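Local coordinates for protein migration inhibitory factor (Trichinella spiralis, PDB 1HFO) that is a parasite homologue of the cytokine macrophage migration inhibitory factor, a small alpha/beta protein that assembles as a trimer, at residues A24-I29 with S35-H40. Sequence-based numbering, arbitrary orientation.
Sequences ALVGNI and SYVAVH
V37 meets helix 18-30 with both of its methyls, and each finds a different partner. CG1 lies 3.9 Å from V26 CB and equally 3.9 Å from V26 CG1, so one methyl packs against the branch point of the other valine as well as its tip. CG2 instead rests on bare backbone, 3.9 Å from G27 CA and 4.0 Å from G27 N. This division follows from the V37 rotamer: CG1 stands anti to the backbone N (chi1 178°), leaving CG2 beside that nitrogen. G27 and V37 have the nearest CA atoms across the segments, 6.4 Å apart, consistent with the lack of a side chain at G27. All three residues are buried.

Beyond this patch the fit slackens. V39 also directs its CB at the helix, but its CG2 stays 4.8 Å from V26 CG2 and it touches L19, T22 and S23 earlier in the helix, while A24 and N28 are exposed. The contact joins the helix of the 2-7/18-30/38-42 beta-alpha-beta unit to the lead-in of strand 38-42, where A38-H40 form an antiparallel ladder with a second subunit. Burying 130 Å² without polar bonds between the segments, this small hydrophobic patch rests on van der Waals contact.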
loop_
_atom_site.group_PDB
_atom_site.type_symbol
_atom_site.label_atom_id
_atom_site.label_comp_id
_atom_site.label_asym_id
_atom_site.label_seq_id
_atom_site.Cartn_x
_atom_site.Cartn_y
_atom_site.Cartn_z
ATOM N N ALA A 24 5.717 10.022 -17.363
ATOM C CA ALA A 24 6.509 9.840 -18.563
ATOM C C ALA A 24 7.575 8.762 -18.366
ATOM O O ALA A 24 7.718 7.875 -19.180
ATOM C CB ALA A 24 7.180 11.166 -18.959
ATOM N N LEU A 25 8.322 8.837 -17.267
ATOM C CA LEU A 25 9.377 7.867 -17.021
ATOM C C LEU A 25 8.863 6.432 -16.862
ATOM O O LEU A 25 9.443 5.494 -17.411
ATOM C CB LEU A 25 10.163 8.266 -15.770
ATOM C CG LEU A 25 11.335 7.347 -15.427
ATOM C CD1 LEU A 25 12.358 7.358 -16.543
ATOM C CD2 LEU A 25 11.949 7.812 -14.118
ATOM N N VAL A 26 7.781 6.275 -16.104
ATOM C CA VAL A 26 7.217 4.948 -15.891
ATOM C C VAL A 26 6.757 4.325 -17.207
ATOM O O VAL A 26 7.022 3.165 -17.476
ATOM C CB VAL A 26 6.019 5.002 -14.930
ATOM C CG1 VAL A 26 5.361 3.623 -14.872
ATOM C CG2 VAL A 26 6.479 5.422 -13.528
ATOM N N GLY A 27 6.051 5.096 -18.023
ATOM C CA GLY A 27 5.569 4.568 -19.288
ATOM C C GLY A 27 6.707 4.239 -20.226
ATOM O O GLY A 27 6.727 3.199 -20.884
ATOM N N ASN A 28 7.673 5.137 -20.292
ATOM C CA ASN A 28 8.792 4.899 -21.166
ATOM C C ASN A 28 9.613 3.669 -20.716
ATOM O O ASN A 28 9.961 2.840 -21.556
ATOM C CB ASN A 28 9.647 6.186 -21.292
ATOM C CG ASN A 28 8.860 7.373 -21.929
ATOM O OD1 ASN A 28 8.046 7.182 -22.840
ATOM N ND2 ASN A 28 9.130 8.600 -21.458
ATOM N N ILE A 29 9.893 3.494 -19.420
ATOM C CA ILE A 29 10.681 2.322 -19.015
ATOM C C ILE A 29 9.959 0.977 -19.108
ATOM O O ILE A 29 10.597 -0.055 -19.304
ATOM C CB ILE A 29 11.264 2.428 -17.575
ATOM C CG1 ILE A 29 10.148 2.363 -16.539
ATOM C CG2 ILE A 29 12.074 3.704 -17.427
ATOM C CD1 ILE A 29 10.647 2.303 -15.108
ATOM N N SER A 35 -1.648 6.549 -21.014
ATOM C CA SER A 35 -3.026 6.521 -20.577
ATOM C C SER A 35 -3.290 5.454 -19.516
ATOM O O SER A 35 -4.250 5.544 -18.753
ATOM C CB SER A 35 -3.937 6.311 -21.791
ATOM O OG SER A 35 -3.431 5.276 -22.602
ATOM N N TYR A 36 -2.414 4.453 -19.466
ATOM C CA TYR A 36 -2.525 3.377 -18.483
ATOM C C TYR A 36 -1.593 3.600 -17.288
ATOM O O TYR A 36 -1.530 2.765 -16.393
ATOM C CB TYR A 36 -2.181 2.042 -19.124
ATOM C CG TYR A 36 -3.232 1.547 -20.085
ATOM C CD1 TYR A 36 -4.374 0.906 -19.616
ATOM C CD2 TYR A 36 -3.085 1.733 -21.460
ATOM C CE1 TYR A 36 -5.365 0.454 -20.506
ATOM C CE2 TYR A 36 -4.069 1.288 -22.352
ATOM C CZ TYR A 36 -5.204 0.649 -21.863
ATOM O OH TYR A 36 -6.177 0.183 -22.740
ATOM N N VAL A 37 -0.868 4.718 -17.267
ATOM C CA VAL A 37 0.054 4.962 -16.155
ATOM C C VAL A 37 -0.549 5.799 -15.034
ATOM O O VAL A 37 -1.050 6.915 -15.267
ATOM C CB VAL A 37 1.330 5.671 -16.639
ATOM C CG1 VAL A 37 2.255 5.963 -15.435
ATOM C CG2 VAL A 37 2.032 4.815 -17.649
ATOM N N ALA A 38 -0.512 5.260 -13.813
ATOM C CA ALA A 38 -1.023 5.990 -12.664
ATOM C C ALA A 38 0.145 6.253 -11.734
ATOM O O ALA A 38 0.975 5.371 -11.492
ATOM C CB ALA A 38 -2.113 5.188 -11.935
ATOM N N VAL A 39 0.204 7.482 -11.243
ATOM C CA VAL A 39 1.258 7.900 -10.323
ATOM C C VAL A 39 0.626 8.511 -9.097
ATOM O O VAL A 39 -0.260 9.358 -9.187
ATOM C CB VAL A 39 2.180 8.937 -10.970
ATOM C CG1 VAL A 39 3.262 9.381 -9.931
ATOM C CG2 VAL A 39 2.849 8.341 -12.191
ATOM N N HIS A 40 1.135 8.117 -7.928
ATOM C CA HIS A 40 0.602 8.590 -6.666
ATOM C C HIS A 40 1.747 8.874 -5.703
ATOM O O HIS A 40 2.690 8.086 -5.641
ATOM C CB HIS A 40 -0.256 7.490 -6.051
ATOM C CG HIS A 40 -0.585 7.703 -4.606
ATOM N ND1 HIS A 40 -0.317 6.755 -3.640
ATOM C CD2 HIS A 40 -1.198 8.726 -3.970
ATOM C CE1 HIS A 40 -0.757 7.187 -2.472
ATOM N NE2 HIS A 40 -1.297 8.380 -2.646
#